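Local structure of flavin-nucleotide-binding protein (6RK0) at residues R29-V35 with I166-C171; V92-G97 with C109-S113; T175-L179 with W190-I194. The protein probably acts as a low-potential terminal oxidase, a flavocytochrome that binds FAD and heme and is associated with the iron-only nitrogenase. All coordinates share one frame; numbering follows the deposited sequence.

Contact 1 of 3, residues R29-V35 with I166-C171; sequences RYDQETV and IAEASC. With FAD (flavin-adenine dinucleotide), chain G.
An antiparallel bridge between Arg-29 and Cys-171 pairs the short strand 28-29, just ahead of helix 32-40, with strand 169-174 of the flavin-binding sheet. This hydrogen-bonded pair is closed by Arg-29 N to Cys-171 O (2.9 Å) and by Cys-171 N to Arg-29 O. Asp-31 serves as the helix N-cap: its OD2 accepts from Thr-34 N and, at 2.7 Å, from Thr-34 OG1, both on the same face of the carboxylate, while OD1 receives a nearly straight salt-bridge bond (169°) from Arg-29 NE. Gln-32 bends back at chi2 (-80°), which carries its amide to the other segment, where NE2 donates to Ile-166 O (3.0 Å) from above the carbonyl plane. The same NE2 donates to a water that bonds Tyr-30 O and Ala-169 O. From the first turn of the helix, Val-35 CG2 packs on Cys-171 SG (3.5 Å) and Ala-169 CB (3.8 Å). Tyr-30 sets a ring edge against Ala-169 O, and its hydroxyl bonds Val-21 N. Ser-170 OG turns to the cofactor, donating to FAD N3A (2.8 Å) and accepting from FAD O2B, a grip on the adenosine half of FAD within a fold consistent with the split barrel of the pyridoxamine 5'-phosphate oxidase family.

Contact 2 of 3, residues V92-G97 with C109-S113; sequences VSLLDG and CNFRS. With FAD (flavin-adenine dinucleotide), chain G.
Strands 92-97 and 109-113 run antiparallel, their axes 155° apart, with Leu-94 and Arg-112 as a hydrogen-bonded pair and Leu-95 facing Phe-111 in a non-hydrogen-bonded one. The register then slips: Asp-96 and Gly-97 both face Asn-110, whose O accepts from Asp-96 N (2.8 Å) and, weakly, from Gly-97 N (3.2 Å). This is a classic beta bulge, set in the hairpin of strands 88-100 and 108-118. Beside it Arg-112 grips Asp-96 side-on, NE to OD2 (2.9 Å) and NH2 to OD1 (2.9 Å), the latter almost straight at 175°, although the carboxylate and guanidinium planes are 38° apart. Leu-94 CD1 lies over the centre of one guanidinium face, 3.6 Å from Arg-112 CZ, while NH2 has a second anionic partner in the terminal carboxylate of Gly-225. The side chains of Ser-93, Leu-95, Phe-111 and Ser-113 occupy the other face of the sheet. There Phe-111 CG sits between its backbone N and carbonyl carbon, which presents one ring face to the flavin, with CD1 3.4 Å from FAD C8M. Ser-113 OG donates to FAD N1A at 2.8 Å, a bond to the adenine ring, and Ser-93 OG bonds His-46 of the second subunit.

Contact 3 of 3, residues T175-L179 with W190-I194; sequences TGPPL and WAGVI
Gly-176, Pro-177 and Pro-178 lean against Ala-191, Gly-192 and Val-193, so that the loop leaving strand 169-174 packs on the start of strand 192-200, where the antiparallel sheet runs on into the second subunit. No hydrogen bond crosses between the two segments, and the surface buried is modest, 157 Å². Gly-176 comes first, its backbone at a positive phi of 86°; a side chain there would run into Pro-177 CD. Its carbonyl O meets the methyl Val-193 CG2 at 3.5 Å and also accepts from Asn-110 ND2. With Val-193 CG1 anti to the backbone N (chi1 174°), it is the other branch, CG2, that is turned to the loop. Pro-177 passes alongside this methyl, with CA 4.0 Å from Val-193 CG2, while its carbonyl O accepts from Arg-174 NH2. Pro-178 contributes the largest share of the contact: its CB points toward the strand, and CG lies 3.7 Å from Gly-192 N and CD 4.1 Å from Val-193 CG2. Replacing Pro-178 with an alanine would remove CG and CD and would probably leave a gap beside Ala-191 and Gly-192, with the loop less fixed in its backbone. At the backbone angles of Gly-192 a CB would collide with Ala-191 O, which accepts from Asn-209 ND2 of the second subunit, and with Trp-190 CH2. Next to Gly-192, the Ala-191 CB methyl rests 3.8 Å from Pro-178 CG.

The three contacts follow one sheet from the cofactor outward. Contacts 1 and 2, centres about 15 Å apart, lie on the neighbouring strands 169-174 and 108-118 and touch with Cys-171 CB 3.4 Å from Ser-113 O; they share the adenine, contact 1 at N3A and contact 2 at N1A. Contact 2 reaches the flavin ring and, through the Phe-111 side chain, comes within about 4 Å of the heme. Contact 3, centred about 14 Å from contact 2, joins it through a hydrogen bond from Asn-110 ND2 to Gly-176 O (3.0 Å). It stands apart from the cofactors, the Val-193 side chain about 11 Å from heme and 12 Å from FAD; like contact 2, it meets the second subunit.

Contact 1 of 3, residues R29-V35 with I166-C171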
loop_
_atom_site.group_PDB
_atom_site.type_symbol
_atom_site.label_atom_id
_atom_site.label_comp_id
_atom_site.label_asym_id
_atom_site.label_seq_id
_atom_site.Cartn_x
_atom_site.Cartn_y
_atom_site.Cartn_z
ATOM N N ARG A 29 4.535 -12.425 13.741
ATOM C CA ARG A 29 3.644 -13.587 13.776
ATOM C C ARG A 29 3.931 -14.413 12.544
ATOM O O ARG A 29 4.031 -13.869 11.442
ATOM C CB ARG A 29 2.165 -13.157 13.775
ATOM C CG ARG A 29 1.766 -12.303 14.940
ATOM C CD ARG A 29 1.604 -13.128 16.187
ATOM N NE ARG A 29 0.556 -14.157 16.069
ATOM C CZ ARG A 29 -0.529 -14.235 16.839
ATOM N NH1 ARG A 29 -0.767 -13.342 17.790
ATOM N NH2 ARG A 29 -1.374 -15.229 16.639
ATOM N N TYR A 30 4.036 -15.721 12.728
ATOM C CA TYR A 30 4.293 -16.636 11.635
ATOM C C TYR A 30 3.181 -17.654 11.453
ATOM O O TYR A 30 3.217 -18.436 10.482
ATOM C CB TYR A 30 5.624 -17.380 11.836
ATOM C CG TYR A 30 6.789 -16.441 12.008
ATOM C CD1 TYR A 30 7.320 -15.740 10.923
ATOM C CD2 TYR A 30 7.352 -16.257 13.254
ATOM C CE1 TYR A 30 8.417 -14.880 11.077
ATOM C CE2 TYR A 30 8.434 -15.399 13.431
ATOM C CZ TYR A 30 8.963 -14.734 12.324
ATOM O OH TYR A 30 10.054 -13.915 12.457
ATOM N N ASP A 31 2.224 -17.705 12.379
ATOM C CA ASP A 31 1.152 -18.681 12.283
ATOM C C ASP A 31 0.288 -18.414 11.057
ATOM O O ASP A 31 -0.034 -17.265 10.720
ATOM C CB ASP A 31 0.300 -18.647 13.546
ATOM C CG ASP A 31 -0.211 -17.265 13.870
ATOM O OD1 ASP A 31 0.602 -16.353 14.156
ATOM O OD2 ASP A 31 -1.440 -17.084 13.802
ATOM N N GLN A 32 -0.115 -19.501 10.407
ATOM C CA GLN A 32 -0.876 -19.350 9.172
ATOM C C GLN A 32 -2.258 -18.742 9.424
ATOM O O GLN A 32 -2.803 -18.101 8.521
ATOM C CB GLN A 32 -0.782 -20.644 8.358
ATOM C CG GLN A 32 0.690 -20.888 7.733
ATOM C CD GLN A 32 1.000 -20.064 6.423
ATOM O OE1 GLN A 32 0.187 -20.115 5.504
ATOM N NE2 GLN A 32 2.181 -19.339 6.332
ATOM N N GLU A 33 -2.821 -18.850 10.634
ATOM C CA GLU A 33 -4.080 -18.164 10.906
ATOM C C GLU A 33 -3.935 -16.654 10.742
ATOM O O GLU A 33 -4.801 -16.000 10.152
ATOM C CB GLU A 33 -4.553 -18.505 12.320
ATOM C CG GLU A 33 -5.872 -17.874 12.653
ATOM C CD GLU A 33 -6.380 -18.271 14.027
ATOM O OE1 GLU A 33 -5.882 -19.272 14.613
ATOM O OE2 GLU A 33 -7.288 -17.573 14.520
ATOM N N THR A 34 -2.846 -16.087 11.255
ATOM C CA THR A 34 -2.606 -14.654 11.101
ATOM C C THR A 34 -2.311 -14.294 9.645
ATOM O O THR A 34 -2.832 -13.300 9.125
ATOM C CB THR A 34 -1.487 -14.191 12.030
ATOM O OG1 THR A 34 -1.865 -14.449 13.390
ATOM C CG2 THR A 34 -1.230 -12.677 11.842
ATOM N N VAL A 35 -1.489 -15.091 8.972
ATOM C CA VAL A 35 -1.196 -14.844 7.558
ATOM C C VAL A 35 -2.491 -14.735 6.778
ATOM O O VAL A 35 -2.728 -13.783 6.037
ATOM C CB VAL A 35 -0.283 -15.955 6.999
ATOM C CG1 VAL A 35 -0.128 -15.874 5.500
ATOM C CG2 VAL A 35 1.071 -15.963 7.714
ATOM N N ILE A 166 1.613 -19.220 0.092
ATOM C CA ILE A 166 1.625 -18.421 1.308
ATOM C C ILE A 166 2.548 -18.983 2.362
ATOM O O ILE A 166 2.624 -18.427 3.464
ATOM C CB ILE A 166 0.208 -18.173 1.873
ATOM C CG1 ILE A 166 -0.371 -19.450 2.500
ATOM C CG2 ILE A 166 -0.697 -17.592 0.831
ATOM C CD1 ILE A 166 -1.732 -19.246 3.157
ATOM N N ALA A 167 3.260 -20.088 2.087
ATOM C CA ALA A 167 3.977 -20.779 3.151
ATOM C C ALA A 167 5.174 -19.990 3.675
ATOM O O ALA A 167 5.453 -20.031 4.876
ATOM C CB ALA A 167 4.438 -22.130 2.641
ATOM N N GLU A 168 5.928 -19.320 2.803
ATOM C CA GLU A 168 7.147 -18.636 3.242
ATOM C C GLU A 168 6.769 -17.190 3.561
ATOM O O GLU A 168 6.983 -16.278 2.776
ATOM C CB GLU A 168 8.258 -18.736 2.203
ATOM C CG GLU A 168 9.589 -18.367 2.818
ATOM C CD GLU A 168 10.758 -18.328 1.871
ATOM O OE1 GLU A 168 10.608 -18.573 0.656
ATOM O OE2 GLU A 168 11.866 -17.994 2.346
ATOM N N ALA A 169 6.158 -17.028 4.726
ATOM C CA ALA A 169 5.506 -15.766 5.100
ATOM C C ALA A 169 5.963 -15.284 6.466
ATOM O O ALA A 169 6.089 -16.062 7.418
ATOM C CB ALA A 169 3.978 -15.973 5.195
ATOM N N SER A 170 6.119 -13.967 6.572
ATOM C CA SER A 170 6.302 -13.300 7.854
ATOM C C SER A 170 5.220 -12.245 8.005
ATOM O O SER A 170 4.894 -11.531 7.040
ATOM C CB SER A 170 7.676 -12.657 7.961
ATOM O OG SER A 170 7.922 -11.779 6.885
ATOM N N CYS A 171 4.696 -12.112 9.224
ATOM C CA CYS A 171 3.801 -11.015 9.543
ATOM C C CYS A 171 4.367 -10.156 10.656
ATOM O O CYS A 171 5.101 -10.658 11.528
ATOM C CB CYS A 171 2.424 -11.473 10.004
ATOM S SG CYS A 171 1.667 -12.760 9.031
HETATM P PA FAD G . 14.232 -6.953 9.380
HETATM O O1A FAD G . 13.721 -7.391 10.701
HETATM O O2A FAD G . 15.711 -6.819 9.209
HETATM O O5B FAD G . 13.634 -7.885 8.240
HETATM C C5B FAD G . 13.860 -9.310 8.304
HETATM C C4B FAD G . 12.634 -10.028 7.806
HETATM O O4B FAD G . 11.505 -9.662 8.627
HETATM C C3B FAD G . 12.180 -9.668 6.400
HETATM O O3B FAD G . 12.960 -10.297 5.404
HETATM C C2B FAD G . 10.708 -10.068 6.433
HETATM O O2B FAD G . 10.599 -11.449 6.192
HETATM C C1B FAD G . 10.311 -9.718 7.868
HETATM N N9A FAD G . 9.655 -8.415 7.973
HETATM C C8A FAD G . 10.231 -7.186 8.125
HETATM N N7A FAD G . 9.366 -6.204 8.115
HETATM C C5A FAD G . 8.145 -6.823 7.928
HETATM C C6A FAD G . 6.826 -6.319 7.823
HETATM N N6A FAD G . 6.508 -5.010 7.858
HETATM N N1A FAD G . 5.832 -7.215 7.624
HETATM C C2A FAD G . 6.138 -8.513 7.560
HETATM N N3A FAD G . 7.330 -9.108 7.638
HETATM C C4A FAD G . 8.305 -8.187 7.842
HETATM N N1 FAD G . 9.371 1.070 9.592
HETATM C C2 FAD G . 10.172 2.168 9.748
HETATM O O2 FAD G . 11.375 2.061 10.023
HETATM N N3 FAD G . 9.654 3.431 9.564
HETATM C C4 FAD G . 8.363 3.706 9.231
HETATM O O4 FAD G . 7.982 4.857 9.019
HETATM C C4X FAD G . 7.516 2.538 9.127
HETATM N N5 FAD G . 6.213 2.716 8.839
HETATM C C5X FAD G . 5.427 1.577 8.656
HETATM C C6 FAD G . 4.079 1.735 8.284
HETATM C C7 FAD G . 3.261 0.629 8.059
HETATM C C7M FAD G . 1.809 0.824 7.681
HETATM C C8 FAD G . 3.809 -0.666 8.197
HETATM C C8M FAD G . 3.001 -1.880 7.886
HETATM C C9 FAD G . 5.133 -0.816 8.601
HETATM C C9A FAD G . 5.951 0.279 8.807
HETATM N N10 FAD G . 7.298 0.152 9.219
HETATM C C10 FAD G . 8.117 1.264 9.302
HETATM C "C1'" FAD G . 7.925 -1.162 9.440
HETATM C "C2'" FAD G . 8.690 -1.643 8.220
HETATM O "O2'" FAD G . 7.785 -2.219 7.292
HETATM C "C3'" FAD G . 9.734 -2.682 8.620
HETATM O "O3'" FAD G . 9.096 -3.762 9.287
HETATM C "C4'" FAD G . 10.831 -2.115 9.512
HETATM O "O4'" FAD G . 11.359 -0.926 8.923
HETATM C "C5'" FAD G . 11.959 -3.100 9.675
HETATM O "O5'" FAD G . 12.440 -3.506 8.375
HETATM P P FAD G . 13.805 -4.277 8.204
HETATM O O1P FAD G . 14.944 -3.546 8.866
HETATM O O2P FAD G . 13.938 -4.620 6.727
HETATM O O3P FAD G . 13.472 -5.611 9.014
HETATM O O HOH W 1 4.520 -18.344 8.057
#

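Contact 2 of 3, residues V92-G97 with C109-S113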
loop_
_atom_site.group_PDB
_atom_site.type_symbol
_atom_site.label_atom_id
_atom_site.label_comp_id
_atom_site.label_asym_id
_atom_site.label_seq_id
_atom_site.Cartn_x
_atom_site.Cartn_y
_atom_site.Cartn_z
ATOM N N VAL A 92 1.562 -7.210 1.707
ATOM C CA VAL A 92 0.215 -6.728 1.938
ATOM C C VAL A 92 0.245 -5.965 3.237
ATOM O O VAL A 92 0.567 -6.530 4.288
ATOM C CB VAL A 92 -0.797 -7.886 1.986
ATOM C CG1 VAL A 92 -2.172 -7.338 2.325
ATOM C CG2 VAL A 92 -0.812 -8.633 0.650
ATOM N N SER A 93 -0.105 -4.680 3.181
ATOM C CA SER A 93 -0.105 -3.820 4.362
ATOM C C SER A 93 -1.493 -3.240 4.602
ATOM O O SER A 93 -2.212 -2.876 3.669
ATOM C CB SER A 93 0.906 -2.690 4.282
ATOM O OG SER A 93 0.719 -1.922 3.162
ATOM N N LEU A 94 -1.823 -3.059 5.879
ATOM C CA LEU A 94 -2.988 -2.306 6.339
ATOM C C LEU A 94 -2.553 -1.355 7.427
ATOM O O LEU A 94 -2.025 -1.778 8.468
ATOM C CB LEU A 94 -4.130 -3.194 6.812
ATOM C CG LEU A 94 -4.869 -3.927 5.699
ATOM C CD1 LEU A 94 -5.752 -5.015 6.267
ATOM C CD2 LEU A 94 -5.667 -2.959 4.824
ATOM N N LEU A 95 -2.810 -0.067 7.218
ATOM C CA LEU A 95 -2.569 0.980 8.214
ATOM C C LEU A 95 -3.808 1.117 9.088
ATOM O O LEU A 95 -4.901 1.401 8.584
ATOM C CB LEU A 95 -2.231 2.283 7.494
ATOM C CG LEU A 95 -2.096 3.504 8.380
ATOM C CD1 LEU A 95 -0.998 3.331 9.462
ATOM C CD2 LEU A 95 -1.802 4.725 7.506
ATOM N N ASP A 96 -3.648 0.924 10.407
ATOM C CA ASP A 96 -4.769 0.858 11.333
ATOM C C ASP A 96 -4.842 2.025 12.324
ATOM O O ASP A 96 -5.855 2.175 12.997
ATOM C CB ASP A 96 -4.773 -0.460 12.109
ATOM C CG ASP A 96 -4.878 -1.690 11.200
ATOM O OD1 ASP A 96 -5.620 -1.596 10.177
ATOM O OD2 ASP A 96 -4.263 -2.743 11.504
ATOM N N GLY A 97 -3.792 2.843 12.453
ATOM C CA GLY A 97 -3.878 3.990 13.340
ATOM C C GLY A 97 -2.550 4.696 13.425
ATOM O O GLY A 97 -1.507 4.109 13.152
ATOM N N CYS A 109 2.755 3.426 14.484
ATOM C CA CYS A 109 1.450 3.222 13.882
ATOM C C CYS A 109 0.984 1.821 14.221
ATOM O O CYS A 109 1.787 0.909 14.413
ATOM C CB CYS A 109 1.419 3.451 12.367
ATOM S SG CYS A 109 2.191 2.133 11.394
ATOM N N ASN A 110 -0.326 1.677 14.325
ATOM C CA ASN A 110 -0.927 0.349 14.405
ATOM C C ASN A 110 -1.123 -0.133 12.979
ATOM O O ASN A 110 -1.431 0.651 12.070
ATOM C CB ASN A 110 -2.215 0.375 15.204
ATOM C CG ASN A 110 -1.927 0.502 16.691
ATOM O OD1 ASN A 110 -0.872 0.010 17.152
ATOM N ND2 ASN A 110 -2.813 1.130 17.436
ATOM N N PHE A 111 -0.924 -1.424 12.765
ATOM C CA PHE A 111 -0.883 -1.950 11.405
ATOM C C PHE A 111 -0.955 -3.466 11.449
ATOM O O PHE A 111 -0.692 -4.104 12.486
ATOM C CB PHE A 111 0.405 -1.515 10.679
ATOM C CG PHE A 111 1.668 -2.046 11.283
ATOM C CD1 PHE A 111 2.193 -3.283 10.896
ATOM C CD2 PHE A 111 2.338 -1.337 12.263
ATOM C CE1 PHE A 111 3.365 -3.771 11.478
ATOM C CE2 PHE A 111 3.533 -1.833 12.831
ATOM C CZ PHE A 111 4.035 -3.044 12.412
ATOM N N ARG A 112 -1.203 -4.019 10.271
ATOM C CA ARG A 112 -1.015 -5.441 9.975
ATOM C C ARG A 112 -0.244 -5.531 8.679
ATOM O O ARG A 112 -0.614 -4.854 7.708
ATOM C CB ARG A 112 -2.375 -6.148 9.804
ATOM C CG ARG A 112 -3.187 -6.230 11.080
ATOM C CD ARG A 112 -4.664 -6.463 10.796
ATOM N NE ARG A 112 -5.269 -5.229 10.318
ATOM C CZ ARG A 112 -6.491 -5.173 9.798
ATOM N NH1 ARG A 112 -7.169 -6.295 9.536
ATOM N NH2 ARG A 112 -7.040 -4.010 9.516
ATOM N N SER A 113 0.789 -6.364 8.613
ATOM C CA SER A 113 1.485 -6.544 7.350
ATOM C C SER A 113 2.006 -7.956 7.214
ATOM O O SER A 113 2.421 -8.586 8.205
ATOM C CB SER A 113 2.576 -5.538 7.084
ATOM O OG SER A 113 3.570 -5.591 8.026
HETATM P PA FAD G . 14.232 -6.953 9.380
HETATM O O1A FAD G . 13.721 -7.391 10.701
HETATM O O2A FAD G . 15.711 -6.819 9.209
HETATM O O5B FAD G . 13.634 -7.885 8.240
HETATM C C5B FAD G . 13.860 -9.310 8.304
HETATM C C4B FAD G . 12.634 -10.028 7.806
HETATM O O4B FAD G . 11.505 -9.662 8.627
HETATM C C3B FAD G . 12.180 -9.668 6.400
HETATM O O3B FAD G . 12.960 -10.297 5.404
HETATM C C2B FAD G . 10.708 -10.068 6.433
HETATM O O2B FAD G . 10.599 -11.449 6.192
HETATM C C1B FAD G . 10.311 -9.718 7.868
HETATM N N9A FAD G . 9.655 -8.415 7.973
HETATM C C8A FAD G . 10.231 -7.186 8.125
HETATM N N7A FAD G . 9.366 -6.204 8.115
HETATM C C5A FAD G . 8.145 -6.823 7.928
HETATM C C6A FAD G . 6.826 -6.319 7.823
HETATM N N6A FAD G . 6.508 -5.010 7.858
HETATM N N1A FAD G . 5.832 -7.215 7.624
HETATM C C2A FAD G . 6.138 -8.513 7.560
HETATM N N3A FAD G . 7.330 -9.108 7.638
HETATM C C4A FAD G . 8.305 -8.187 7.842
HETATM N N1 FAD G . 9.371 1.070 9.592
HETATM C C2 FAD G . 10.172 2.168 9.748
HETATM O O2 FAD G . 11.375 2.061 10.023
HETATM N N3 FAD G . 9.654 3.431 9.564
HETATM C C4 FAD G . 8.363 3.706 9.231
HETATM O O4 FAD G . 7.982 4.857 9.019
HETATM C C4X FAD G . 7.516 2.538 9.127
HETATM N N5 FAD G . 6.213 2.716 8.839
HETATM C C5X FAD G . 5.427 1.577 8.656
HETATM C C6 FAD G . 4.079 1.735 8.284
HETATM C C7 FAD G . 3.261 0.629 8.059
HETATM C C7M FAD G . 1.809 0.824 7.681
HETATM C C8 FAD G . 3.809 -0.666 8.197
HETATM C C8M FAD G . 3.001 -1.880 7.886
HETATM C C9 FAD G . 5.133 -0.816 8.601
HETATM C C9A FAD G . 5.951 0.279 8.807
HETATM N N10 FAD G . 7.298 0.152 9.219
HETATM C C10 FAD G . 8.117 1.264 9.302
HETATM C "C1'" FAD G . 7.925 -1.162 9.440
HETATM C "C2'" FAD G . 8.690 -1.643 8.220
HETATM O "O2'" FAD G . 7.785 -2.219 7.292
HETATM C "C3'" FAD G . 9.734 -2.682 8.620
HETATM O "O3'" FAD G . 9.096 -3.762 9.287
HETATM C "C4'" FAD G . 10.831 -2.115 9.512
HETATM O "O4'" FAD G . 11.359 -0.926 8.923
HETATM C "C5'" FAD G . 11.959 -3.100 9.675
HETATM O "O5'" FAD G . 12.440 -3.506 8.375
HETATM P P FAD G . 13.805 -4.277 8.204
HETATM O O1P FAD G . 14.944 -3.546 8.866
HETATM O O2P FAD G . 13.938 -4.620 6.727
HETATM O O3P FAD G . 13.472 -5.611 9.014
HETATM O O HOH W 2 -5.359 1.501 15.800
#

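Contact 3 of 3, residues T175-L179 with W190-I194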
loop_
_atom_site.group_PDB
_atom_site.type_symbol
_atom_site.label_atom_id
_atom_site.label_comp_id
_atom_site.label_asym_id
_atom_site.label_seq_id
_atom_site.Cartn_x
_atom_site.Cartn_y
_atom_site.Cartn_z
ATOM N N THR A 175 -1.023 -3.378 17.627
ATOM C CA THR A 175 -2.303 -2.878 18.086
ATOM C C THR A 175 -2.099 -2.100 19.390
ATOM O O THR A 175 -1.068 -2.228 20.038
ATOM C CB THR A 175 -3.320 -4.014 18.359
ATOM O OG1 THR A 175 -2.813 -4.874 19.396
ATOM C CG2 THR A 175 -3.593 -4.873 17.119
ATOM N N GLY A 176 -3.126 -1.359 19.789
ATOM C CA GLY A 176 -3.204 -0.806 21.130
ATOM C C GLY A 176 -2.514 0.528 21.315
ATOM O O GLY A 176 -2.104 1.201 20.362
ATOM N N PRO A 177 -2.375 0.927 22.587
ATOM C CA PRO A 177 -1.925 2.285 22.909
ATOM C C PRO A 177 -0.441 2.485 22.639
ATOM O O PRO A 177 0.335 1.538 22.393
ATOM C CB PRO A 177 -2.249 2.433 24.422
ATOM C CG PRO A 177 -3.180 1.352 24.731
ATOM C CD PRO A 177 -2.915 0.228 23.776
ATOM N N PRO A 178 0.025 3.730 22.777
ATOM C CA PRO A 178 1.464 4.020 22.725
ATOM C C PRO A 178 2.201 3.287 23.836
ATOM O O PRO A 178 1.645 2.970 24.898
ATOM C CB PRO A 178 1.545 5.548 22.925
ATOM C CG PRO A 178 0.252 5.959 23.284
ATOM C CD PRO A 178 -0.754 4.953 22.997
ATOM N N LEU A 179 3.494 3.064 23.573
ATOM C CA LEU A 179 4.421 2.476 24.557
ATOM C C LEU A 179 5.625 3.400 24.699
ATOM O O LEU A 179 6.570 3.361 23.914
ATOM C CB LEU A 179 4.837 1.073 24.136
ATOM C CG LEU A 179 3.704 0.026 24.219
ATOM C CD1 LEU A 179 4.047 -1.209 23.429
ATOM C CD2 LEU A 179 3.419 -0.344 25.668
ATOM N N TRP A 190 -0.090 14.742 25.819
ATOM C CA TRP A 190 -1.210 13.850 25.552
ATOM C C TRP A 190 -0.770 12.747 24.607
ATOM O O TRP A 190 -0.261 13.028 23.512
ATOM C CB TRP A 190 -2.321 14.676 24.909
ATOM C CG TRP A 190 -3.619 13.928 24.717
ATOM C CD1 TRP A 190 -4.675 13.929 25.557
ATOM C CD2 TRP A 190 -3.969 13.034 23.640
ATOM N NE1 TRP A 190 -5.681 13.119 25.061
ATOM C CE2 TRP A 190 -5.277 12.560 23.878
ATOM C CE3 TRP A 190 -3.319 12.617 22.470
ATOM C CZ2 TRP A 190 -5.946 11.702 22.987
ATOM C CZ3 TRP A 190 -3.986 11.753 21.597
ATOM C CH2 TRP A 190 -5.264 11.292 21.882
ATOM N N ALA A 191 -1.021 11.502 24.984
ATOM C CA ALA A 191 -0.706 10.359 24.157
ATOM C C ALA A 191 -1.993 9.634 23.808
ATOM O O ALA A 191 -3.014 9.739 24.516
ATOM C CB ALA A 191 0.252 9.437 24.894
ATOM N N GLY A 192 -1.962 8.858 22.729
ATOM C CA GLY A 192 -3.161 8.133 22.340
ATOM C C GLY A 192 -3.019 7.636 20.910
ATOM O O GLY A 192 -1.909 7.542 20.385
ATOM N N VAL A 193 -4.154 7.267 20.326
ATOM C CA VAL A 193 -4.167 6.666 18.994
ATOM C C VAL A 193 -5.252 7.349 18.174
ATOM O O VAL A 193 -6.372 7.560 18.660
ATOM C CB VAL A 193 -4.435 5.138 19.070
ATOM C CG1 VAL A 193 -4.596 4.527 17.674
ATOM C CG2 VAL A 193 -3.344 4.463 19.844
ATOM N N ILE A 194 -4.929 7.650 16.921
ATOM C CA ILE A 194 -5.932 8.085 15.953
ATOM C C ILE A 194 -6.237 6.871 15.077
ATOM O O ILE A 194 -5.398 6.500 14.234
ATOM C CB ILE A 194 -5.483 9.267 15.088
ATOM C CG1 ILE A 194 -5.040 10.455 15.909
ATOM C CG2 ILE A 194 -6.635 9.602 14.132
ATOM C CD1 ILE A 194 -4.463 11.577 15.077
#